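Local coordinates for protein glycosyltransferase (Streptomyces viridochromogenes, PDB 2IUY) that probably transfers a sugar from a nucleotide donor, with retention of anomeric configuration, during biosynthesis of the antibiotic avilamycin A, as a GT4-family enzyme of GT-B type, at residues 5-10 / 77-82; 37-42 / 87-92; 181-186 / 300-305; 207-212 / 289-294. All coordinates share one frame; numbering follows the deposited sequence.

The contacts fall into two pairs, one for each of the two parallel six-stranded sheets. From the N terminus, interaction 1 opens at strand 5-9 and interaction 2 at helix 31-45; interaction 1 closes first, on helix 73-82, and interaction 2 on strand 87-90, so the two cross. They pack helices onto neighbouring strands of the first sheet, with centres about 11 Å apart. Interaction 3 opens later, on helix 177-187, and closes on helix 295-303. Interaction 4 (207-212 with 289-294) lies wholly within that span, and its centre is about 12 Å from that of interaction 3. Both belong to the second sheet's layers; the pairs sit on opposite sides of the chain's centre.

Interaction 1: residues 5-10 / 77-82; sequences KVALVN and ERWLRT
Ala-7 makes the first contact of the strand with the helix, and its methyl group meets two side chains at once. CB lies 4.0 Å from Leu-80 CD2 and 4.2 Å from Trp-79 CZ3. The indole presents its edge, with Ala-7 CB near the plane of the ring, so this is a methyl at an aromatic rim and not one lying over a face. Leu-80 CD2 also reaches the indole edge in its plane, 3.7 Å from Trp-79 CE3, and the three groups therefore meet in a single apolar cluster. Leu-80 reaches it because its CG is set anti to the carbonyl carbon (chi1 -69°) and its chain continues extended, which carries both methyls toward the strand. Leu-8 points to the other side of the sheet, where it touches Leu-39 and Met-40 of helix 31-45. Val-9 faces helix 73-82 again and makes the second contact: its CG2 approaches Leu-80 CD1 at 4.4 Å, a looser touch than that of Ala-7. The two Leu-80 methyls are thus shared between alternate strand residues facing this helix, CD2 with Ala-7 and CD1 with Val-9. No hydrogen bond joins the segments, and the interface is wholly apolar. The short axes pass 11.3 Å apart at 165°, close to antiparallel, the relation expected of a connecting helix in a beta-alpha-beta crossover. Helix 73-82 links strands 65-67 and 87-90 across this face, where Leu-80 also touches Leu-53 of strand 49-53 and Val-88 of strand 87-90, the two strands flanking 5-9.

Interaction 2: residues 37-42 / 87-92; sequences ANLMDG and VVHDHS
Leu-39 sets one methyl against two histidines that touch each other, and this is the whole of the direct van der Waals contact. Its CD2 lies 3.4 Å from His-89 CE1 and 3.4 Å from His-91 NE2, close approaches that indicate tight packing. Toward His-91 the methyl comes in at the ring edge, near its plane, whereas toward His-89 the approach is oblique. With CG anti to the backbone N (chi1 -180°), Leu-39 extends from helix 31-45 toward the sheet, meeting His-89 from the opposite direction.

Where the histidines meet, His-91 NE2 stands 3.4 Å above the plane of the His-89 ring, offset toward its rim. Hydrogen bonds to neighbouring parts of the fold anchor the rings. His-89 ND1 pairs with Tyr-332 OH and its NE2 with Ser-110 OG, so both nitrogens of this buried ring are occupied; His-91 ND1 pairs with His-112 NE2.

Further polar order comes just past the strand. Asp-90 OD1 accepts from Ser-92 N at 3.0 Å, met 61° out of the carboxylate plane, and through its syn lone pair from Ser-92 OG at 2.7 Å. The backbone bond makes an Asx turn.

Helix against parallel strand, with a turn at the strand's C-terminal end, is the Rossmann-like pattern of the N-terminal half of a GT-B enzyme. The Leu-39 side chain lies about 10 Å from that of Thr-256, which binds UDP.

Interaction 3: residues 181-186 / 300-305; sequences AAFAHA and RTLAGL
Phe-183 reaches Thr-301 and Leu-302 because its CG is anti to the backbone N (chi1 -180°), which projects the ring from helix 177-187 toward helix 295-303, where it meets Thr-301 obliquely. Thr-301 answers with its methyl: at chi1 -78° the CG2 branch is the one opposite the backbone N, while OG1 is turned anti to the carbonyl carbon. Leu-302 brings its CD1 branch to the ring.

The far rim of that ring carries the contact. Phe-183 CZ lies 3.9 Å from Thr-301 CG2, and the adjacent CE2 lies 4.2 Å from Leu-302 CD1. Both methyls sit at the ring edge, near its plane, so neither pair is a CH-pi contact over a face. Thr-301 CG2 and Leu-302 CD1 are 6.0 Å apart, and the ring edge spans the interval. The second leucine methyl stands further off, with Leu-302 CD2 5.6 Å from Phe-183 CE2.

Separating the two branches of Thr-301 gives each its own partner: the methyl packs on the phenylalanine, and OG1 hydrogen-bonds to Glu-285 OE2, which satisfies a buried hydroxyl. The ring of Phe-183 is further fixed by an edge-to-face stack with Phe-293, and it touches Leu-236 and Val-269 of the sheet. Two helices on one face of a parallel sheet, bridged by a phenylalanine from one of them, the first following strand 165-168 and the second the edge strand 284-286, are the layering of the Rossmann-like C-terminal half of the GT-B fold.

Interaction 4: residues 207-212 / 289-294; sequences TRRYGS and YGTDFA
The Arg-209 guanidinium turns an edge to Thr-291, with OG1 near its plane. NH2 lies 3.8 Å from Thr-291 OG1 and 4.0 Å from Thr-291 CG2, which is a van der Waals approach and too long for a hydrogen bond. Arg-209 CG in turn lies 3.6 Å above one face of the Arg-208 guanidinium, offset toward its rim. The other flat group, the Tyr-210 ring, engages through its hydroxyl, with OH 4.0 Å from Thr-291 CB.

Thr-291 thus fits beside two neighbouring side chains of helix 200-210. The arginine chain bends at chi3 (47°), and the Arg-209 and Thr-291 side chains cross at about a right angle. The arginine's charge is met elsewhere, by a salt bridge from NH1 to Glu-205 OE2; Asp-292 is distant, its OD1 6.7 Å from Arg-209 NH2. Tyr-210 also packs on Ala-181 and Ala-182 of helix 177-187, and Ala-182 touches both Tyr-210 and Thr-291.

Asp-292 centres an inverse gamma turn, whose bond from Phe-293 N to Thr-291 O is weak at 3.2 Å. This is a surface contact between a helix and the beta-alpha loop joining strand 284-286 to helix 295-303, with Ala-294 at the N-cap, within the Rossmann-like C-terminal half.

Interaction 1: residues 5-10 / 77-82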
loop_
_atom_site.group_PDB
_atom_site.type_symbol
_atom_site.label_atom_id
_atom_site.label_comp_id
_atom_site.label_asym_id
_atom_site.label_seq_id
_atom_site.Cartn_x
_atom_site.Cartn_y
_atom_site.Cartn_z
ATOM N N LYS A 5 -15.563 -6.859 17.359
ATOM C CA LYS A 5 -15.642 -7.771 16.225
ATOM C C LYS A 5 -15.613 -6.906 14.993
ATOM O O LYS A 5 -16.456 -6.036 14.845
ATOM C CB LYS A 5 -16.884 -8.663 16.294
ATOM C CG LYS A 5 -16.924 -9.499 17.613
ATOM C CD LYS A 5 -17.688 -10.774 17.396
ATOM C CE LYS A 5 -19.122 -10.749 17.783
ATOM N NZ LYS A 5 -19.804 -12.051 17.271
ATOM N N VAL A 6 -14.570 -7.074 14.172
ATOM C CA VAL A 6 -14.337 -6.170 13.029
ATOM C C VAL A 6 -14.419 -6.991 11.739
ATOM O O VAL A 6 -13.687 -7.987 11.568
ATOM C CB VAL A 6 -12.980 -5.406 13.076
ATOM C CG1 VAL A 6 -12.865 -4.358 11.879
ATOM C CG2 VAL A 6 -12.688 -4.724 14.479
ATOM N N ALA A 7 -15.337 -6.611 10.863
ATOM C CA ALA A 7 -15.403 -7.183 9.526
ATOM C C ALA A 7 -14.546 -6.316 8.631
ATOM O O ALA A 7 -14.863 -5.136 8.449
ATOM C CB ALA A 7 -16.831 -7.217 9.025
ATOM N N LEU A 8 -13.443 -6.893 8.118
ATOM C CA LEU A 8 -12.492 -6.205 7.240
ATOM C C LEU A 8 -12.766 -6.667 5.850
ATOM O O LEU A 8 -12.616 -7.857 5.607
ATOM C CB LEU A 8 -11.039 -6.594 7.526
ATOM C CG LEU A 8 -10.247 -5.924 8.629
ATOM C CD1 LEU A 8 -8.787 -6.523 8.623
ATOM C CD2 LEU A 8 -10.310 -4.374 8.490
ATOM N N VAL A 9 -13.116 -5.743 4.939
ATOM C CA VAL A 9 -13.556 -6.130 3.609
ATOM C C VAL A 9 -12.443 -5.779 2.690
ATOM O O VAL A 9 -12.167 -4.600 2.440
ATOM C CB VAL A 9 -14.921 -5.436 3.129
ATOM C CG1 VAL A 9 -15.483 -6.162 1.898
ATOM C CG2 VAL A 9 -15.993 -5.485 4.235
ATOM N N ASN A 10 -11.771 -6.824 2.211
ATOM C CA ASN A 10 -10.747 -6.706 1.199
ATOM C C ASN A 10 -11.434 -6.455 -0.117
ATOM O O ASN A 10 -12.600 -6.834 -0.293
ATOM C CB ASN A 10 -9.980 -8.038 1.094
ATOM C CG ASN A 10 -8.890 -8.005 0.058
ATOM O OD1 ASN A 10 -8.096 -7.067 0.020
ATOM N ND2 ASN A 10 -8.815 -9.041 -0.771
ATOM N N GLU A 77 -22.174 -8.927 0.737
ATOM C CA GLU A 77 -23.375 -8.186 1.229
ATOM C C GLU A 77 -24.334 -9.058 1.993
ATOM O O GLU A 77 -24.871 -8.637 3.020
ATOM C CB GLU A 77 -24.182 -7.502 0.114
ATOM C CG GLU A 77 -23.350 -6.816 -0.902
ATOM C CD GLU A 77 -24.169 -6.018 -1.879
ATOM O OE1 GLU A 77 -23.602 -4.984 -2.350
ATOM O OE2 GLU A 77 -25.345 -6.432 -2.170
ATOM N N ARG A 78 -24.540 -10.273 1.497
ATOM C CA ARG A 78 -25.450 -11.204 2.130
ATOM C C ARG A 78 -24.985 -11.516 3.526
ATOM O O ARG A 78 -25.805 -11.506 4.447
ATOM C CB ARG A 78 -25.574 -12.462 1.279
ATOM C CG ARG A 78 -26.591 -13.507 1.737
ATOM C CD ARG A 78 -26.863 -14.480 0.602
ATOM N NE ARG A 78 -27.390 -13.756 -0.568
ATOM C CZ ARG A 78 -26.856 -13.767 -1.796
ATOM N NH1 ARG A 78 -25.765 -14.505 -2.068
ATOM N NH2 ARG A 78 -27.430 -13.045 -2.762
ATOM N N TRP A 79 -23.675 -11.760 3.682
ATOM C CA TRP A 79 -23.026 -12.092 4.958
ATOM C C TRP A 79 -23.090 -10.948 5.977
ATOM O O TRP A 79 -23.399 -11.168 7.149
ATOM C CB TRP A 79 -21.552 -12.520 4.748
ATOM C CG TRP A 79 -20.942 -13.106 6.020
ATOM C CD1 TRP A 79 -20.984 -14.434 6.442
ATOM C CD2 TRP A 79 -20.228 -12.387 7.058
ATOM N NE1 TRP A 79 -20.343 -14.558 7.658
ATOM C CE2 TRP A 79 -19.874 -13.326 8.053
ATOM C CE3 TRP A 79 -19.851 -11.042 7.232
ATOM C CZ2 TRP A 79 -19.171 -12.960 9.215
ATOM C CZ3 TRP A 79 -19.147 -10.686 8.393
ATOM C CH2 TRP A 79 -18.832 -11.646 9.369
ATOM N N LEU A 80 -22.760 -9.741 5.513
ATOM C CA LEU A 80 -22.805 -8.510 6.328
ATOM C C LEU A 80 -24.202 -8.162 6.878
ATOM O O LEU A 80 -24.325 -7.609 7.979
ATOM C CB LEU A 80 -22.231 -7.315 5.522
ATOM C CG LEU A 80 -20.723 -7.342 5.229
ATOM C CD1 LEU A 80 -20.342 -6.137 4.339
ATOM C CD2 LEU A 80 -19.899 -7.375 6.512
ATOM N N ARG A 81 -25.252 -8.477 6.117
ATOM C CA ARG A 81 -26.618 -8.197 6.534
ATOM C C ARG A 81 -27.020 -8.932 7.830
ATOM O O ARG A 81 -27.790 -8.421 8.634
ATOM C CB ARG A 81 -27.596 -8.512 5.377
ATOM C CG ARG A 81 -29.032 -8.025 5.644
ATOM C CD ARG A 81 -29.967 -8.141 4.402
ATOM N NE ARG A 81 -30.023 -6.896 3.595
ATOM C CZ ARG A 81 -30.797 -5.818 3.827
ATOM N NH1 ARG A 81 -31.659 -5.725 4.872
ATOM N NH2 ARG A 81 -30.717 -4.788 2.963
ATOM N N THR A 82 -26.481 -10.120 8.043
ATOM C CA THR A 82 -26.870 -10.930 9.198
ATOM C C THR A 82 -25.765 -11.082 10.253
ATOM O O THR A 82 -25.981 -11.716 11.302
ATOM C CB THR A 82 -27.338 -12.330 8.742
ATOM O OG1 THR A 82 -26.249 -13.027 8.107
ATOM C CG2 THR A 82 -28.538 -12.198 7.760
#

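Interaction 2: residues 37-42 / 87-92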
loop_
_atom_site.group_PDB
_atom_site.type_symbol
_atom_site.label_atom_id
_atom_site.label_comp_id
_atom_site.label_asym_id
_atom_site.label_seq_id
_atom_site.Cartn_x
_atom_site.Cartn_y
_atom_site.Cartn_z
ATOM N N ALA A 37 -3.666 -7.119 5.319
ATOM C CA ALA A 37 -2.867 -8.064 6.081
ATOM C C ALA A 37 -2.169 -7.387 7.287
ATOM O O ALA A 37 -2.231 -7.896 8.399
ATOM C CB ALA A 37 -1.836 -8.760 5.150
ATOM N N ASN A 38 -1.538 -6.246 7.045
ATOM C CA ASN A 38 -0.782 -5.533 8.032
ATOM C C ASN A 38 -1.717 -4.892 9.077
ATOM O O ASN A 38 -1.433 -4.924 10.307
ATOM C CB ASN A 38 0.101 -4.428 7.363
ATOM C CG ASN A 38 1.340 -5.002 6.690
ATOM O OD1 ASN A 38 2.176 -5.665 7.332
ATOM N ND2 ASN A 38 1.500 -4.697 5.405
ATOM N N LEU A 39 -2.810 -4.326 8.578
ATOM C CA LEU A 39 -3.913 -3.826 9.426
ATOM C C LEU A 39 -4.472 -4.915 10.348
ATOM O O LEU A 39 -4.614 -4.723 11.561
ATOM C CB LEU A 39 -5.047 -3.172 8.588
ATOM C CG LEU A 39 -6.214 -2.641 9.466
ATOM C CD1 LEU A 39 -5.705 -1.712 10.610
ATOM C CD2 LEU A 39 -7.326 -1.968 8.713
HETATM N N MSE A 40 -4.802 -6.038 9.740
HETATM C CA MSE A 40 -5.377 -7.175 10.425
HETATM C C MSE A 40 -4.479 -7.679 11.576
HETATM O O MSE A 40 -4.970 -8.071 12.623
HETATM C CB MSE A 40 -5.573 -8.263 9.374
HETATM C CG MSE A 40 -5.867 -9.629 9.897
HETATM SE SE MSE A 40 -5.991 -10.815 8.339
HETATM C CE MSE A 40 -4.061 -11.190 8.080
ATOM N N ASP A 41 -3.165 -7.718 11.335
ATOM C CA ASP A 41 -2.180 -8.172 12.329
ATOM C C ASP A 41 -2.236 -7.231 13.522
ATOM O O ASP A 41 -2.218 -7.669 14.667
ATOM C CB ASP A 41 -0.763 -8.107 11.758
ATOM C CG ASP A 41 -0.476 -9.195 10.751
ATOM O OD1 ASP A 41 -1.366 -10.041 10.476
ATOM O OD2 ASP A 41 0.662 -9.175 10.223
ATOM N N GLY A 42 -2.284 -5.929 13.255
ATOM C CA GLY A 42 -2.433 -4.910 14.347
ATOM C C GLY A 42 -3.667 -5.139 15.228
ATOM O O GLY A 42 -3.548 -5.183 16.466
ATOM N N VAL A 87 -18.273 -3.468 13.640
ATOM C CA VAL A 87 -17.652 -2.546 12.692
ATOM C C VAL A 87 -17.464 -3.291 11.389
ATOM O O VAL A 87 -16.944 -4.418 11.377
ATOM C CB VAL A 87 -16.193 -2.110 13.178
ATOM C CG1 VAL A 87 -15.478 -1.234 12.132
ATOM C CG2 VAL A 87 -16.229 -1.380 14.538
ATOM N N VAL A 88 -17.894 -2.661 10.302
ATOM C CA VAL A 88 -17.512 -3.070 8.951
ATOM C C VAL A 88 -16.545 -2.035 8.411
ATOM O O VAL A 88 -16.902 -0.902 8.246
ATOM C CB VAL A 88 -18.740 -3.199 8.008
ATOM C CG1 VAL A 88 -18.331 -3.435 6.541
ATOM C CG2 VAL A 88 -19.642 -4.346 8.499
ATOM N N HIS A 89 -15.321 -2.465 8.133
ATOM C CA HIS A 89 -14.249 -1.612 7.671
ATOM C C HIS A 89 -13.888 -2.018 6.247
ATOM O O HIS A 89 -13.223 -3.048 6.028
ATOM C CB HIS A 89 -13.059 -1.751 8.652
ATOM C CG HIS A 89 -11.919 -0.824 8.373
ATOM N ND1 HIS A 89 -10.815 -0.752 9.200
ATOM C CD2 HIS A 89 -11.681 0.037 7.351
ATOM C CE1 HIS A 89 -9.971 0.153 8.724
ATOM N NE2 HIS A 89 -10.468 0.633 7.597
ATOM N N ASP A 90 -14.376 -1.205 5.302
ATOM C CA ASP A 90 -14.270 -1.394 3.889
ATOM C C ASP A 90 -12.938 -0.892 3.331
ATOM O O ASP A 90 -12.544 0.246 3.532
ATOM C CB ASP A 90 -15.473 -0.750 3.131
ATOM C CG ASP A 90 -15.486 -1.130 1.639
ATOM O OD1 ASP A 90 -15.093 -2.281 1.332
ATOM O OD2 ASP A 90 -15.808 -0.289 0.765
ATOM N N HIS A 91 -12.247 -1.788 2.622
ATOM C CA HIS A 91 -11.050 -1.442 1.859
ATOM C C HIS A 91 -11.264 -1.610 0.370
ATOM O O HIS A 91 -10.332 -1.452 -0.371
ATOM C CB HIS A 91 -9.876 -2.347 2.284
ATOM C CG HIS A 91 -9.430 -2.092 3.691
ATOM N ND1 HIS A 91 -8.374 -1.267 3.997
ATOM C CD2 HIS A 91 -9.953 -2.502 4.873
ATOM C CE1 HIS A 91 -8.222 -1.230 5.309
ATOM N NE2 HIS A 91 -9.165 -1.976 5.863
ATOM N N SER A 92 -12.472 -1.988 -0.060
ATOM C CA SER A 92 -12.758 -2.312 -1.472
ATOM C C SER A 92 -13.029 -1.103 -2.384
ATOM O O SER A 92 -13.220 -1.292 -3.574
ATOM C CB SER A 92 -13.982 -3.211 -1.556
ATOM O OG SER A 92 -15.138 -2.443 -1.338
#

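Interaction 3: residues 181-186 / 300-305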
loop_
_atom_site.group_PDB
_atom_site.type_symbol
_atom_site.label_atom_id
_atom_site.label_comp_id
_atom_site.label_asym_id
_atom_site.label_seq_id
_atom_site.Cartn_x
_atom_site.Cartn_y
_atom_site.Cartn_z
ATOM N N ALA A 181 13.884 4.378 -14.115
ATOM C CA ALA A 181 15.007 3.908 -14.982
ATOM C C ALA A 181 15.993 5.067 -15.206
ATOM O O ALA A 181 17.215 4.895 -15.021
ATOM C CB ALA A 181 14.491 3.335 -16.327
ATOM N N ALA A 182 15.461 6.256 -15.518
ATOM C CA ALA A 182 16.275 7.456 -15.718
ATOM C C ALA A 182 17.094 7.794 -14.463
ATOM O O ALA A 182 18.243 8.187 -14.539
ATOM C CB ALA A 182 15.383 8.668 -16.095
ATOM N N PHE A 183 16.489 7.689 -13.296
ATOM C CA PHE A 183 17.223 8.071 -12.091
ATOM C C PHE A 183 18.372 7.067 -11.811
ATOM O O PHE A 183 19.511 7.457 -11.495
ATOM C CB PHE A 183 16.252 8.279 -10.901
ATOM C CG PHE A 183 16.949 8.684 -9.619
ATOM C CD1 PHE A 183 17.057 10.025 -9.268
ATOM C CD2 PHE A 183 17.476 7.723 -8.768
ATOM C CE1 PHE A 183 17.714 10.413 -8.132
ATOM C CE2 PHE A 183 18.153 8.113 -7.600
ATOM C CZ PHE A 183 18.253 9.468 -7.276
ATOM N N ALA A 184 18.062 5.777 -11.926
ATOM C CA ALA A 184 19.070 4.715 -11.817
ATOM C C ALA A 184 20.169 4.947 -12.849
ATOM O O ALA A 184 21.339 4.977 -12.487
ATOM C CB ALA A 184 18.435 3.329 -12.014
ATOM N N HIS A 185 19.799 5.079 -14.124
ATOM C CA HIS A 185 20.764 5.472 -15.171
ATOM C C HIS A 185 21.697 6.659 -14.764
ATOM O O HIS A 185 22.917 6.571 -14.904
ATOM C CB HIS A 185 20.065 5.730 -16.506
ATOM C CG HIS A 185 20.999 6.201 -17.581
ATOM N ND1 HIS A 185 21.194 7.536 -17.863
ATOM C CD2 HIS A 185 21.830 5.515 -18.397
ATOM C CE1 HIS A 185 22.090 7.650 -18.828
ATOM N NE2 HIS A 185 22.494 6.438 -19.166
ATOM N N ALA A 186 21.113 7.733 -14.248
ATOM C CA ALA A 186 21.823 8.894 -13.750
ATOM C C ALA A 186 22.894 8.525 -12.723
ATOM O O ALA A 186 23.943 9.175 -12.670
ATOM C CB ALA A 186 20.826 9.923 -13.119
ATOM N N ARG A 300 24.618 11.843 -5.502
ATOM C CA ARG A 300 24.649 12.395 -4.156
ATOM C C ARG A 300 23.391 12.218 -3.350
ATOM O O ARG A 300 23.457 11.958 -2.147
ATOM C CB ARG A 300 24.941 13.881 -4.190
ATOM C CG ARG A 300 26.218 14.225 -4.953
ATOM C CD ARG A 300 27.475 13.729 -4.311
ATOM N NE ARG A 300 28.599 14.509 -4.810
ATOM C CZ ARG A 300 29.096 15.601 -4.230
ATOM N NH1 ARG A 300 28.580 16.087 -3.099
ATOM N NH2 ARG A 300 30.134 16.203 -4.794
ATOM N N THR A 301 22.254 12.451 -3.988
ATOM C CA THR A 301 20.949 12.098 -3.423
ATOM C C THR A 301 21.020 10.656 -2.942
ATOM O O THR A 301 20.665 10.373 -1.821
ATOM C CB THR A 301 19.797 12.273 -4.447
ATOM O OG1 THR A 301 19.475 13.659 -4.552
ATOM C CG2 THR A 301 18.524 11.512 -4.013
ATOM N N LEU A 302 21.502 9.758 -3.790
ATOM C CA LEU A 302 21.542 8.338 -3.438
ATOM C C LEU A 302 22.512 8.045 -2.323
ATOM O O LEU A 302 22.184 7.327 -1.368
ATOM C CB LEU A 302 21.862 7.473 -4.651
ATOM C CG LEU A 302 21.558 5.969 -4.505
ATOM C CD1 LEU A 302 20.046 5.705 -4.669
ATOM C CD2 LEU A 302 22.353 5.142 -5.493
ATOM N N ALA A 303 23.715 8.606 -2.417
ATOM C CA ALA A 303 24.736 8.322 -1.417
ATOM C C ALA A 303 24.465 9.003 -0.046
ATOM O O ALA A 303 24.983 8.541 0.971
ATOM C CB ALA A 303 26.140 8.639 -1.955
ATOM N N GLY A 304 23.652 10.062 -0.012
ATOM C CA GLY A 304 23.238 10.676 1.261
ATOM C C GLY A 304 22.001 10.092 1.980
ATOM O O GLY A 304 21.572 10.617 3.041
ATOM N N LEU A 305 21.399 9.026 1.423
ATOM C CA LEU A 305 20.145 8.486 2.024
ATOM C C LEU A 305 20.454 7.903 3.427
ATOM O O LEU A 305 21.605 7.511 3.702
ATOM C CB LEU A 305 19.478 7.412 1.136
ATOM C CG LEU A 305 18.836 7.762 -0.219
ATOM C CD1 LEU A 305 18.599 6.497 -1.031
ATOM C CD2 LEU A 305 17.537 8.541 -0.060
#

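Interaction 4: residues 207-212 / 289-294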
loop_
_atom_site.group_PDB
_atom_site.type_symbol
_atom_site.label_atom_id
_atom_site.label_comp_id
_atom_site.label_asym_id
_atom_site.label_seq_id
_atom_site.Cartn_x
_atom_site.Cartn_y
_atom_site.Cartn_z
ATOM N N THR A 207 12.779 -0.193 -22.227
ATOM C CA THR A 207 13.878 -1.091 -22.602
ATOM C C THR A 207 14.730 -0.433 -23.708
ATOM O O THR A 207 15.947 -0.476 -23.659
ATOM C CB THR A 207 13.381 -2.537 -22.931
ATOM O OG1 THR A 207 12.337 -2.482 -23.896
ATOM C CG2 THR A 207 12.779 -3.194 -21.709
ATOM N N ARG A 208 14.068 0.249 -24.638
ATOM C CA ARG A 208 14.736 1.070 -25.648
ATOM C C ARG A 208 15.653 2.145 -25.056
ATOM O O ARG A 208 16.816 2.266 -25.426
ATOM C CB ARG A 208 13.680 1.703 -26.575
ATOM C CG ARG A 208 14.260 2.589 -27.655
ATOM C CD ARG A 208 13.198 3.192 -28.598
ATOM N NE ARG A 208 12.386 4.270 -28.007
ATOM C CZ ARG A 208 12.763 5.542 -27.847
ATOM N NH1 ARG A 208 13.982 5.954 -28.197
ATOM N NH2 ARG A 208 11.914 6.406 -27.314
ATOM N N ARG A 209 15.113 2.935 -24.143
ATOM C CA ARG A 209 15.816 4.085 -23.613
ATOM C C ARG A 209 16.823 3.736 -22.524
ATOM O O ARG A 209 17.857 4.390 -22.442
ATOM C CB ARG A 209 14.815 5.137 -23.127
ATOM C CG ARG A 209 13.976 5.676 -24.295
ATOM C CD ARG A 209 12.840 6.598 -23.854
ATOM N NE ARG A 209 13.264 7.612 -22.885
ATOM C CZ ARG A 209 12.528 8.684 -22.570
ATOM N NH1 ARG A 209 11.342 8.871 -23.159
ATOM N NH2 ARG A 209 12.991 9.579 -21.693
ATOM N N TYR A 210 16.496 2.725 -21.701
ATOM C CA TYR A 210 17.282 2.369 -20.518
ATOM C C TYR A 210 17.535 0.876 -20.358
ATOM O O TYR A 210 17.725 0.400 -19.243
ATOM C CB TYR A 210 16.595 2.912 -19.257
ATOM C CG TYR A 210 16.424 4.397 -19.315
ATOM C CD1 TYR A 210 17.521 5.243 -19.158
ATOM C CD2 TYR A 210 15.172 4.962 -19.553
ATOM C CE1 TYR A 210 17.382 6.637 -19.230
ATOM C CE2 TYR A 210 15.016 6.340 -19.616
ATOM C CZ TYR A 210 16.121 7.178 -19.436
ATOM O OH TYR A 210 15.975 8.553 -19.502
ATOM N N GLY A 211 17.586 0.147 -21.478
ATOM C CA GLY A 211 17.809 -1.321 -21.435
ATOM C C GLY A 211 18.979 -1.795 -20.558
ATOM O O GLY A 211 18.854 -2.761 -19.786
ATOM N N SER A 212 20.103 -1.105 -20.665
ATOM C CA SER A 212 21.328 -1.513 -19.988
ATOM C C SER A 212 21.234 -1.217 -18.492
ATOM O O SER A 212 21.998 -1.729 -17.686
ATOM C CB SER A 212 22.546 -0.846 -20.622
ATOM O OG SER A 212 22.528 0.567 -20.434
ATOM N N TYR A 289 9.959 15.541 -10.759
ATOM C CA TYR A 289 9.284 14.843 -11.833
ATOM C C TYR A 289 10.138 14.761 -13.091
ATOM O O TYR A 289 11.109 15.495 -13.236
ATOM C CB TYR A 289 8.009 15.603 -12.173
ATOM C CG TYR A 289 6.900 15.427 -11.188
ATOM C CD1 TYR A 289 6.577 14.159 -10.682
ATOM C CD2 TYR A 289 6.160 16.524 -10.762
ATOM C CE1 TYR A 289 5.532 13.993 -9.796
ATOM C CE2 TYR A 289 5.118 16.370 -9.834
ATOM C CZ TYR A 289 4.814 15.107 -9.374
ATOM O OH TYR A 289 3.777 14.975 -8.510
ATOM N N GLY A 290 9.748 13.891 -14.020
ATOM C CA GLY A 290 10.460 13.763 -15.303
ATOM C C GLY A 290 11.675 12.861 -15.210
ATOM O O GLY A 290 11.883 12.187 -14.200
ATOM N N THR A 291 12.456 12.859 -16.291
ATOM C CA THR A 291 13.639 12.002 -16.495
ATOM C C THR A 291 14.990 12.759 -16.535
ATOM O O THR A 291 16.041 12.164 -16.833
ATOM C CB THR A 291 13.539 11.209 -17.828
ATOM O OG1 THR A 291 13.461 12.107 -18.955
ATOM C CG2 THR A 291 12.362 10.235 -17.841
ATOM N N ASP A 292 14.976 14.060 -16.285
ATOM C CA ASP A 292 16.182 14.835 -16.526
ATOM C C ASP A 292 16.925 15.008 -15.196
ATOM O O ASP A 292 16.752 15.977 -14.487
ATOM C CB ASP A 292 15.856 16.170 -17.249
ATOM C CG ASP A 292 14.757 16.016 -18.366
ATOM O OD1 ASP A 292 15.062 15.550 -19.509
ATOM O OD2 ASP A 292 13.572 16.387 -18.114
ATOM N N PHE A 293 17.707 14.008 -14.824
ATOM C CA PHE A 293 18.404 14.033 -13.543
ATOM C C PHE A 293 19.867 14.299 -13.812
ATOM O O PHE A 293 20.499 13.516 -14.554
ATOM C CB PHE A 293 18.243 12.700 -12.793
ATOM C CG PHE A 293 16.825 12.390 -12.396
ATOM C CD1 PHE A 293 16.213 13.078 -11.346
ATOM C CD2 PHE A 293 16.101 11.399 -13.075
ATOM C CE1 PHE A 293 14.891 12.788 -10.965
ATOM C CE2 PHE A 293 14.788 11.089 -12.709
ATOM C CZ PHE A 293 14.168 11.806 -11.661
ATOM N N ALA A 294 20.399 15.394 -13.251
ATOM C CA ALA A 294 21.864 15.614 -13.253
ATOM C C ALA A 294 22.529 14.464 -12.492
ATOM O O ALA A 294 22.156 14.188 -11.329
ATOM C CB ALA A 294 22.205 16.949 -12.628
#